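PDB 6IQT: Cag pathogenicity island protein (Cag10) from Helicobacter pylori 26695, which probably serves as a VirB8-like inner-membrane subunit of the Cag type IV secretion system, this chain being its soluble VirB8 domain. Local coordinates for residues Leu42-Lys47 with Asn76-Asp82; Arg85-Ser91 with Phe110-Thr116; Gln56-Tyr60 with Ile148-Phe152. All coordinates share one frame; numbering follows the deposited sequence.

Contact 1: residues Leu42-Lys47 with Asn76-Asp82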
loop_
_atom_site.group_PDB
_atom_site.type_symbol
_atom_site.label_atom_id
_atom_site.label_comp_id
_atom_site.label_asym_id
_atom_site.label_seq_id
_atom_site.Cartn_x
_atom_site.Cartn_y
_atom_site.Cartn_z
ATOM N N LEU A 42 2.906 -11.186 -8.308
ATOM C CA LEU A 42 3.323 -9.793 -8.212
ATOM C C LEU A 42 4.582 -9.617 -7.363
ATOM O O LEU A 42 5.499 -8.880 -7.752
ATOM C CB LEU A 42 2.183 -8.951 -7.642
ATOM C CG LEU A 42 2.474 -7.460 -7.507
ATOM C CD1 LEU A 42 2.767 -6.810 -8.867
ATOM C CD2 LEU A 42 1.333 -6.763 -6.816
ATOM N N PHE A 43 4.637 -10.266 -6.194
ATOM C CA PHE A 43 5.738 -10.068 -5.261
ATOM C C PHE A 43 6.837 -11.116 -5.392
ATOM O O PHE A 43 7.948 -10.895 -4.899
ATOM C CB PHE A 43 5.218 -10.061 -3.814
ATOM C CG PHE A 43 4.351 -8.882 -3.490
ATOM C CD1 PHE A 43 4.912 -7.646 -3.223
ATOM C CD2 PHE A 43 2.973 -9.004 -3.475
ATOM C CE1 PHE A 43 4.113 -6.555 -2.937
ATOM C CE2 PHE A 43 2.166 -7.910 -3.182
ATOM C CZ PHE A 43 2.736 -6.689 -2.919
ATOM N N GLY A 44 6.554 -12.247 -6.039
ATOM C CA GLY A 44 7.548 -13.279 -6.229
ATOM C C GLY A 44 8.362 -13.038 -7.482
ATOM O O GLY A 44 8.063 -12.132 -8.258
ATOM N N TYR A 45 9.391 -13.869 -7.666
ATOM C CA TYR A 45 10.355 -13.634 -8.737
ATOM C C TYR A 45 11.182 -14.881 -8.993
ATOM O O TYR A 45 11.691 -15.496 -8.055
ATOM C CB TYR A 45 11.292 -12.462 -8.394
ATOM C CG TYR A 45 12.296 -12.159 -9.490
ATOM C CD1 TYR A 45 11.959 -11.330 -10.544
ATOM C CD2 TYR A 45 13.569 -12.729 -9.478
ATOM C CE1 TYR A 45 12.862 -11.053 -11.556
ATOM C CE2 TYR A 45 14.488 -12.466 -10.499
ATOM C CZ TYR A 45 14.122 -11.614 -11.526
ATOM O OH TYR A 45 15.008 -11.313 -12.542
ATOM N N SER A 46 11.328 -15.234 -10.267
ATOM C CA SER A 46 12.259 -16.254 -10.723
ATOM C C SER A 46 12.836 -15.782 -12.049
ATOM O O SER A 46 12.107 -15.243 -12.882
ATOM C CB SER A 46 11.575 -17.614 -10.899
ATOM O OG SER A 46 12.463 -18.549 -11.496
ATOM N N LYS A 47 14.141 -15.973 -12.243
ATOM C CA LYS A 47 14.776 -15.477 -13.460
ATOM C C LYS A 47 14.392 -16.269 -14.709
ATOM O O LYS A 47 14.623 -15.784 -15.820
ATOM C CB LYS A 47 16.306 -15.470 -13.291
ATOM C CG LYS A 47 16.936 -16.862 -13.233
ATOM C CD LYS A 47 18.395 -16.798 -12.827
ATOM C CE LYS A 47 19.008 -18.194 -12.783
ATOM N NZ LYS A 47 20.331 -18.199 -12.098
ATOM N N ASN A 76 11.145 -5.538 -9.461
ATOM C CA ASN A 76 11.734 -6.824 -9.074
ATOM C C ASN A 76 12.867 -7.228 -10.015
ATOM O O ASN A 76 13.897 -7.762 -9.575
ATOM C CB ASN A 76 10.675 -7.939 -9.065
ATOM C CG ASN A 76 9.665 -7.812 -7.926
ATOM O OD1 ASN A 76 9.882 -7.099 -6.947
ATOM N ND2 ASN A 76 8.551 -8.523 -8.058
ATOM N N ILE A 77 12.670 -7.042 -11.320
ATOM C CA ILE A 77 13.720 -7.383 -12.272
ATOM C C ILE A 77 14.981 -6.594 -11.959
ATOM O O ILE A 77 16.088 -7.142 -11.939
ATOM C CB ILE A 77 13.253 -7.121 -13.716
ATOM C CG1 ILE A 77 11.974 -7.906 -14.022
ATOM C CG2 ILE A 77 14.378 -7.466 -14.712
ATOM C CD1 ILE A 77 11.458 -7.691 -15.415
ATOM N N ARG A 78 14.824 -5.292 -11.698
ATOM C CA ARG A 78 15.982 -4.415 -11.530
ATOM C C ARG A 78 16.833 -4.822 -10.337
ATOM O O ARG A 78 18.065 -4.713 -10.377
ATOM C CB ARG A 78 15.526 -2.965 -11.372
ATOM C CG ARG A 78 15.033 -2.356 -12.655
ATOM C CD ARG A 78 15.102 -0.845 -12.597
ATOM N NE ARG A 78 13.794 -0.199 -12.724
ATOM C CZ ARG A 78 13.014 -0.250 -13.804
ATOM N NH1 ARG A 78 13.371 -0.945 -14.879
ATOM N NH2 ARG A 78 11.856 0.389 -13.803
ATOM N N GLN A 79 16.197 -5.289 -9.268
ATOM C CA GLN A 79 16.904 -5.557 -8.027
ATOM C C GLN A 79 17.345 -7.006 -7.878
ATOM O O GLN A 79 18.416 -7.250 -7.315
ATOM C CB GLN A 79 16.037 -5.138 -6.838
ATOM C CG GLN A 79 15.657 -3.632 -6.860
ATOM C CD GLN A 79 16.833 -2.679 -7.230
ATOM O OE1 GLN A 79 18.002 -2.965 -6.943
ATOM N NE2 GLN A 79 16.507 -1.532 -7.846
ATOM N N PHE A 80 16.580 -7.967 -8.413
ATOM C CA PHE A 80 16.924 -9.375 -8.262
ATOM C C PHE A 80 17.751 -9.939 -9.419
ATOM O O PHE A 80 18.482 -10.915 -9.212
ATOM C CB PHE A 80 15.653 -10.210 -8.105
ATOM C CG PHE A 80 14.813 -9.822 -6.930
ATOM C CD1 PHE A 80 15.394 -9.450 -5.723
ATOM C CD2 PHE A 80 13.434 -9.821 -7.034
ATOM C CE1 PHE A 80 14.600 -9.092 -4.630
ATOM C CE2 PHE A 80 12.636 -9.460 -5.957
ATOM C CZ PHE A 80 13.215 -9.097 -4.753
ATOM N N VAL A 81 17.670 -9.337 -10.610
ATOM C CA VAL A 81 18.357 -9.761 -11.839
ATOM C C VAL A 81 18.429 -11.286 -11.965
ATOM O O VAL A 81 17.427 -11.988 -11.772
ATOM C CB VAL A 81 19.757 -9.108 -11.958
ATOM C CG1 VAL A 81 19.605 -7.615 -12.270
ATOM C CG2 VAL A 81 20.612 -9.291 -10.695
ATOM N N ASP A 82 19.600 -11.811 -12.329
ATOM C CA ASP A 82 19.794 -13.249 -12.481
ATOM C C ASP A 82 20.464 -13.876 -11.262
ATOM O O ASP A 82 20.985 -14.995 -11.353
ATOM C CB ASP A 82 20.610 -13.546 -13.745
ATOM C CG ASP A 82 22.065 -13.104 -13.626
ATOM O OD1 ASP A 82 22.328 -11.999 -13.090
ATOM O OD2 ASP A 82 22.955 -13.872 -14.068
HETATM O O HOH W 1 9.041 -8.380 -4.408
HETATM O O HOH W 2 8.482 -10.233 -10.276
#

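Contact 2: residues Arg85-Ser91 with Phe110-Thr116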
loop_
_atom_site.group_PDB
_atom_site.type_symbol
_atom_site.label_atom_id
_atom_site.label_comp_id
_atom_site.label_asym_id
_atom_site.label_seq_id
_atom_site.Cartn_x
_atom_site.Cartn_y
_atom_site.Cartn_z
ATOM N N ARG A 85 16.290 -15.110 -6.070
ATOM C CA ARG A 85 14.918 -15.579 -6.237
ATOM C C ARG A 85 14.065 -15.154 -5.042
ATOM O O ARG A 85 14.570 -14.954 -3.936
ATOM C CB ARG A 85 14.884 -17.088 -6.395
ATOM C CG ARG A 85 14.976 -17.833 -5.070
ATOM C CD ARG A 85 14.555 -19.279 -5.186
ATOM N NE ARG A 85 13.112 -19.547 -5.016
ATOM C CZ ARG A 85 12.393 -19.360 -3.912
ATOM N NH1 ARG A 85 12.984 -18.926 -2.807
ATOM N NH2 ARG A 85 11.093 -19.634 -3.927
ATOM N N ALA A 86 12.760 -14.983 -5.275
ATOM C CA ALA A 86 11.858 -14.445 -4.255
ATOM C C ALA A 86 10.563 -15.254 -4.210
ATOM O O ALA A 86 9.950 -15.500 -5.251
ATOM C CB ALA A 86 11.539 -12.960 -4.524
ATOM N N GLU A 87 10.147 -15.659 -3.013
ATOM C CA GLU A 87 8.903 -16.400 -2.828
ATOM C C GLU A 87 8.022 -15.635 -1.856
ATOM O O GLU A 87 8.449 -15.352 -0.729
ATOM C CB GLU A 87 9.174 -17.812 -2.312
ATOM C CG GLU A 87 7.942 -18.571 -1.833
ATOM C CD GLU A 87 8.275 -19.989 -1.372
ATOM O OE1 GLU A 87 9.434 -20.425 -1.549
ATOM O OE2 GLU A 87 7.370 -20.670 -0.845
ATOM N N ALA A 88 6.793 -15.324 -2.291
ATOM C CA ALA A 88 5.839 -14.483 -1.566
ATOM C C ALA A 88 4.614 -15.306 -1.171
ATOM O O ALA A 88 3.976 -15.922 -2.034
ATOM C CB ALA A 88 5.415 -13.300 -2.431
ATOM N N ILE A 89 4.285 -15.314 0.124
ATOM C CA ILE A 89 3.159 -16.072 0.672
ATOM C C ILE A 89 2.262 -15.118 1.458
ATOM O O ILE A 89 2.752 -14.173 2.081
ATOM C CB ILE A 89 3.637 -17.226 1.589
ATOM C CG1 ILE A 89 4.150 -16.676 2.928
ATOM C CG2 ILE A 89 4.691 -18.100 0.885
ATOM C CD1 ILE A 89 5.035 -17.620 3.723
ATOM N N ILE A 90 0.956 -15.372 1.460
ATOM C CA ILE A 90 0.075 -14.662 2.387
ATOM C C ILE A 90 0.238 -15.309 3.761
ATOM O O ILE A 90 0.074 -16.519 3.909
ATOM C CB ILE A 90 -1.386 -14.690 1.909
ATOM C CG1 ILE A 90 -1.519 -13.888 0.604
ATOM C CG2 ILE A 90 -2.339 -14.145 3.003
ATOM C CD1 ILE A 90 -2.921 -13.982 -0.077
ATOM N N SER A 91 0.615 -14.515 4.757
ATOM C CA SER A 91 1.018 -15.075 6.043
ATOM C C SER A 91 0.028 -14.769 7.157
ATOM O O SER A 91 0.346 -14.963 8.335
ATOM C CB SER A 91 2.419 -14.569 6.413
ATOM O OG SER A 91 2.477 -13.158 6.385
ATOM N N PHE A 110 -1.364 -9.760 5.586
ATOM C CA PHE A 110 0.083 -9.637 5.647
ATOM C C PHE A 110 0.699 -10.633 4.676
ATOM O O PHE A 110 0.136 -11.704 4.432
ATOM C CB PHE A 110 0.610 -9.910 7.064
ATOM C CG PHE A 110 0.198 -8.869 8.080
ATOM C CD1 PHE A 110 0.882 -7.668 8.180
ATOM C CD2 PHE A 110 -0.864 -9.097 8.936
ATOM C CE1 PHE A 110 0.513 -6.714 9.120
ATOM C CE2 PHE A 110 -1.234 -8.146 9.877
ATOM C CZ PHE A 110 -0.548 -6.959 9.968
ATOM N N ILE A 111 1.876 -10.288 4.145
ATOM C CA ILE A 111 2.630 -11.221 3.315
ATOM C C ILE A 111 4.051 -11.341 3.846
ATOM O O ILE A 111 4.579 -10.454 4.515
ATOM C CB ILE A 111 2.664 -10.838 1.815
ATOM C CG1 ILE A 111 3.444 -9.551 1.581
ATOM C CG2 ILE A 111 1.261 -10.733 1.238
ATOM C CD1 ILE A 111 3.723 -9.317 0.097
ATOM N N THR A 112 4.661 -12.474 3.544
ATOM C CA THR A 112 6.060 -12.714 3.851
ATOM C C THR A 112 6.745 -13.044 2.537
ATOM O O THR A 112 6.223 -13.838 1.746
ATOM C CB THR A 112 6.210 -13.847 4.884
ATOM O OG1 THR A 112 5.599 -13.451 6.124
ATOM C CG2 THR A 112 7.665 -14.144 5.148
ATOM N N ILE A 113 7.868 -12.391 2.273
ATOM C CA ILE A 113 8.651 -12.621 1.063
ATOM C C ILE A 113 9.987 -13.223 1.487
ATOM O O ILE A 113 10.741 -12.610 2.258
ATOM C CB ILE A 113 8.854 -11.330 0.255
ATOM C CG1 ILE A 113 7.505 -10.647 -0.025
ATOM C CG2 ILE A 113 9.598 -11.626 -1.050
ATOM C CD1 ILE A 113 7.613 -9.321 -0.771
ATOM N N LYS A 114 10.275 -14.426 0.998
ATOM C CA LYS A 114 11.551 -15.082 1.272
ATOM C C LYS A 114 12.480 -14.843 0.086
ATOM O O LYS A 114 12.169 -15.239 -1.045
ATOM C CB LYS A 114 11.376 -16.574 1.541
ATOM C CG LYS A 114 12.692 -17.276 1.913
ATOM C CD LYS A 114 12.483 -18.729 2.339
ATOM C CE LYS A 114 11.720 -19.543 1.294
ATOM N NZ LYS A 114 12.453 -19.644 0.001
ATOM N N ILE A 115 13.594 -14.172 0.348
ATOM C CA ILE A 115 14.582 -13.835 -0.666
ATOM C C ILE A 115 15.804 -14.717 -0.429
ATOM O O ILE A 115 16.392 -14.703 0.660
ATOM C CB ILE A 115 14.924 -12.338 -0.626
ATOM C CG1 ILE A 115 13.780 -11.528 -1.253
ATOM C CG2 ILE A 115 16.225 -12.061 -1.331
ATOM C CD1 ILE A 115 13.396 -10.297 -0.472
ATOM N N THR A 116 16.148 -15.535 -1.415
ATOM C CA THR A 116 17.346 -16.368 -1.339
ATOM C C THR A 116 18.176 -16.095 -2.587
ATOM O O THR A 116 17.714 -16.373 -3.712
ATOM C CB THR A 116 17.005 -17.853 -1.194
ATOM O OG1 THR A 116 16.271 -18.301 -2.336
ATOM C CG2 THR A 116 16.154 -18.108 0.047
#

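Contact 3: residues Gln56-Tyr60 with Ile148-Phe152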
loop_
_atom_site.group_PDB
_atom_site.type_symbol
_atom_site.label_atom_id
_atom_site.label_comp_id
_atom_site.label_asym_id
_atom_site.label_seq_id
_atom_site.Cartn_x
_atom_site.Cartn_y
_atom_site.Cartn_z
ATOM N N GLN A 56 0.665 -13.761 -17.024
ATOM C CA GLN A 56 -0.320 -14.215 -16.040
ATOM C C GLN A 56 -0.739 -13.074 -15.120
ATOM O O GLN A 56 -1.934 -12.866 -14.881
ATOM C CB GLN A 56 0.246 -15.387 -15.246
ATOM C CG GLN A 56 0.250 -16.703 -16.046
ATOM C CD GLN A 56 0.445 -17.919 -15.148
ATOM O OE1 GLN A 56 0.120 -17.879 -13.962
ATOM N NE2 GLN A 56 0.989 -18.994 -15.708
ATOM N N LEU A 57 0.232 -12.301 -14.625
ATOM C CA LEU A 57 -0.073 -11.163 -13.760
ATOM C C LEU A 57 -1.067 -10.197 -14.410
ATOM O O LEU A 57 -2.048 -9.772 -13.781
ATOM C CB LEU A 57 1.230 -10.441 -13.406
ATOM C CG LEU A 57 1.102 -9.145 -12.608
ATOM C CD1 LEU A 57 0.354 -9.400 -11.315
ATOM C CD2 LEU A 57 2.487 -8.564 -12.311
HETATM N N MSE A 58 -0.822 -9.835 -15.667
HETATM C CA MSE A 58 -1.689 -8.966 -16.455
HETATM C C MSE A 58 -3.161 -9.443 -16.439
HETATM O O MSE A 58 -4.102 -8.643 -16.373
HETATM C CB MSE A 58 -1.164 -8.929 -17.891
HETATM C CG MSE A 58 0.114 -8.144 -18.051
HETATM SE SE MSE A 58 -0.091 -6.355 -17.277
HETATM C CE MSE A 58 1.069 -6.557 -15.735
ATOM N N GLN A 59 -3.340 -10.768 -16.471
ATOM C CA GLN A 59 -4.672 -11.383 -16.481
ATOM C C GLN A 59 -5.442 -11.169 -15.178
ATOM O O GLN A 59 -6.678 -11.259 -15.177
ATOM C CB GLN A 59 -4.542 -12.886 -16.731
ATOM C CG GLN A 59 -4.267 -13.238 -18.154
ATOM C CD GLN A 59 -5.547 -13.435 -18.907
ATOM O OE1 GLN A 59 -6.071 -14.549 -18.979
ATOM N NE2 GLN A 59 -6.089 -12.347 -19.446
ATOM N N TYR A 60 -4.744 -10.904 -14.084
ATOM C CA TYR A 60 -5.374 -10.646 -12.796
ATOM C C TYR A 60 -5.614 -9.171 -12.517
ATOM O O TYR A 60 -6.056 -8.837 -11.413
ATOM C CB TYR A 60 -4.514 -11.228 -11.667
ATOM C CG TYR A 60 -4.722 -12.693 -11.517
ATOM C CD1 TYR A 60 -5.752 -13.177 -10.726
ATOM C CD2 TYR A 60 -3.922 -13.605 -12.204
ATOM C CE1 TYR A 60 -5.966 -14.531 -10.596
ATOM C CE2 TYR A 60 -4.128 -14.963 -12.081
ATOM C CZ TYR A 60 -5.159 -15.419 -11.278
ATOM O OH TYR A 60 -5.380 -16.769 -11.143
ATOM N N ILE A 148 -7.125 -19.100 -19.519
ATOM C CA ILE A 148 -6.715 -20.410 -19.001
ATOM C C ILE A 148 -5.899 -20.236 -17.720
ATOM O O ILE A 148 -5.212 -21.156 -17.257
ATOM C CB ILE A 148 -5.937 -21.201 -20.069
ATOM C CG1 ILE A 148 -4.869 -20.341 -20.739
ATOM C CG2 ILE A 148 -6.891 -21.728 -21.143
ATOM C CD1 ILE A 148 -4.225 -21.013 -21.958
ATOM N N ILE A 149 -6.023 -19.057 -17.124
ATOM C CA ILE A 149 -5.159 -18.549 -16.073
ATOM C C ILE A 149 -6.051 -18.005 -14.968
ATOM O O ILE A 149 -5.866 -18.306 -13.781
ATOM C CB ILE A 149 -4.234 -17.453 -16.639
ATOM C CG1 ILE A 149 -3.310 -18.046 -17.707
ATOM C CG2 ILE A 149 -3.474 -16.723 -15.515
ATOM C CD1 ILE A 149 -2.563 -19.268 -17.241
ATOM N N ASN A 150 -7.040 -17.212 -15.365
ATOM C CA ASN A 150 -7.946 -16.538 -14.431
ATOM C C ASN A 150 -9.364 -16.780 -14.933
ATOM O O ASN A 150 -10.022 -15.866 -15.439
ATOM C CB ASN A 150 -7.590 -15.052 -14.349
ATOM C CG ASN A 150 -8.488 -14.258 -13.415
ATOM O OD1 ASN A 150 -9.140 -14.801 -12.520
ATOM N ND2 ASN A 150 -8.525 -12.947 -13.632
ATOM N N PRO A 151 -9.842 -18.028 -14.847
ATOM C CA PRO A 151 -11.108 -18.406 -15.507
ATOM C C PRO A 151 -12.332 -17.641 -15.050
ATOM O O PRO A 151 -13.299 -17.524 -15.817
ATOM C CB PRO A 151 -11.268 -19.889 -15.139
ATOM C CG PRO A 151 -9.958 -20.341 -14.684
ATOM C CD PRO A 151 -9.214 -19.163 -14.153
ATOM N N PHE A 152 -12.369 -17.193 -13.802
ATOM C CA PHE A 152 -13.570 -16.580 -13.257
ATOM C C PHE A 152 -13.485 -15.057 -13.239
ATOM O O PHE A 152 -14.367 -14.402 -12.680
ATOM C CB PHE A 152 -13.852 -17.148 -11.857
ATOM C CG PHE A 152 -14.110 -18.645 -11.854
ATOM C CD1 PHE A 152 -14.810 -19.243 -12.892
ATOM C CD2 PHE A 152 -13.620 -19.452 -10.842
ATOM C CE1 PHE A 152 -15.044 -20.623 -12.909
ATOM C CE2 PHE A 152 -13.841 -20.828 -10.860
ATOM C CZ PHE A 152 -14.551 -21.411 -11.900
#

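Contact 1: residues Leu42-Lys47 with Asn76-Asp82
Tyr45 turns its CG trans to its own backbone N (chi1 -179°), laying the phenol along the last turn of helix 66-80, whose backbone sets Phe80 CB over one face of it; chi1 of Phe80 (-59°) directs its ring so that CD2 comes against Tyr45 CG and CB. Phe80 CB sits 3.8 Å from the Tyr45 ring centroid in a CH-pi contact, and the backbone O of Asn76 also lies over this face, likewise offset toward the rim. The two aromatic rings meet obliquely. Val81 O lies at the Tyr45 ring edge, near its plane, and takes the Tyr45 OH proton at 2.6 Å, the donor tilted 31° from the carbonyl plane. Val81 has just left the helix with positive phi, and a tyrosine suits the spot because its flat body packs on the helix while its hydroxyl reaches this carbonyl. The contact ties together the ends of two of the three helices packed together with the antiparallel sheet of this VirB8 domain, a member of the NTF2-like clan, and Tyr45 also pairs through its backbone with Ala86 of strand 84-98. Asn76 serves the end of helix 30-43. Its ND2 makes a weak, bent bond to Leu42 O at 3.1 Å, and one water joins ND2 to Gly44 O, 2.8 Å from each. A second water donates to Phe43 O and to Asn76 OD1, so that between them the two waters engage both ends of the amide. Farther out, the extended Lys47 chain runs past Asp82, where NZ bonds weakly to Asp82 O at 3.4 Å; the ammonium also has a long, weak ion pair with Asp118.

Contact 2: residues Arg85-Ser91 with Phe110-Thr116
Glu87 and Lys114 stand side by side on one face of two antiparallel strands, and both start with CG trans to the backbone N. Beyond that they differ: Glu87 stays extended, whereas Lys114 folds at chi3 (54°) and chi4 (63°), which carries NZ back to within 3.5 Å of Glu87 OE1 in a weak salt bridge. Arg85 supplies the second cation, though its chain is poorly ordered and its contacts hold for the modelled conformation. Bent at chi3 (-87°), it brings NH2 to 3.0 Å from the same OE1, meeting it on the anti side of the carboxylate, so one oxygen joins both positive groups. Arg85 NH1 makes a weak hydrogen bond to Thr116 OG1, 3.4 Å away at the edge of the guanidinium, near its plane; the short approach of NH1 to Lys114 NZ is doubtful. At the far end, Ser91 OG and Thr112 OG1 share a hydrogen bond of 3.1 Å, while Ile89 CG1 lies alongside Thr112 CB at 4.0 Å. The other face is apolar: Ala86 and Ala88 keep their side of the ladder low, and Ile113 fills in with CG2 against Ala86 CB and CG1 against Ala88 CB (4.1 Å). Phe43 of helix 30-43 packs on Ala88 and Ile111 here. Between the faces, paired backbone bonds join Arg85 with Thr116, Glu87 with Lys114 and Ile89 with Thr112, the Lys114 N to Glu87 O bond being 2.7 Å. A mostly polar face backed by an apolar one, on which helix 30-43 packs, marks this antiparallel beta hairpin as part of the sheet of an NTF2-like fold.

Contact 3: residues Gln56-Tyr60 with Ile148-Phe152
Gln56 presents the aliphatic part of its extended chain to Ile149, whose side chain crosses it at about a right angle; CG of Gln56 rests 3.8 Å from Ile149 CG2. One turn on, Gln59 adds its CB to the flank of the same isoleucine, but its stronger link is through the backbone. Asn150 ND2 donates to Gln59 O over 2.9 Å, with that oxygen close to the amide plane of Asn150 while the nitrogen stands above the carbonyl plane of Gln59. Asn150 CG lies trans to the backbone N (chi1 179°), which brings the amide over one face of the Tyr60 ring, chi2 (21°) turning it nearly flat on it. The two planes are 15° apart and stacked, and Asn150 CB makes a CH-pi contact 4.1 Å from the ring centroid. Asparagine suits this place because it offers a flat surface to the tyrosine and N-H groups to carbonyls: ND2 bonds to Phe154 O as well. Tyr60 CE2 meets Ile149 CG2 at 3.9 Å. The loop before strand 154-163 is thus laid against the end of helix 50-59, where Lys155 NZ also bonds to Gln59 O, Tyr60 makes a backbone hydrogen bond with Val156, and helix 30-43 packs on Tyr60 through Lys37 and Phe38.

Overall arrangement
From the N terminus, helix 30-43 runs into the first segment of contact 1, and helix 50-59 then opens contact 3. Contact 1 closes at 76-82, bringing the ends of helices 30-43 and 66-80 together. Contact 2 follows in series, zipping strand 84-98 to strand 105-117, and contact 3 closes last, at 148-152. Contacts 1 and 3 therefore cross, while contact 2 is nested inside the loop of contact 3. Contacts 1 and 2 touch through Phe43 and Tyr45, fastening the end of helix 30-43 and the loop after it to the sheet; contacts 1 and 3 meet where Leu42 packs on Leu57. Contacts 2 and 3 lie on opposite sides of the chain's centre, their nearest atoms about 11 Å apart.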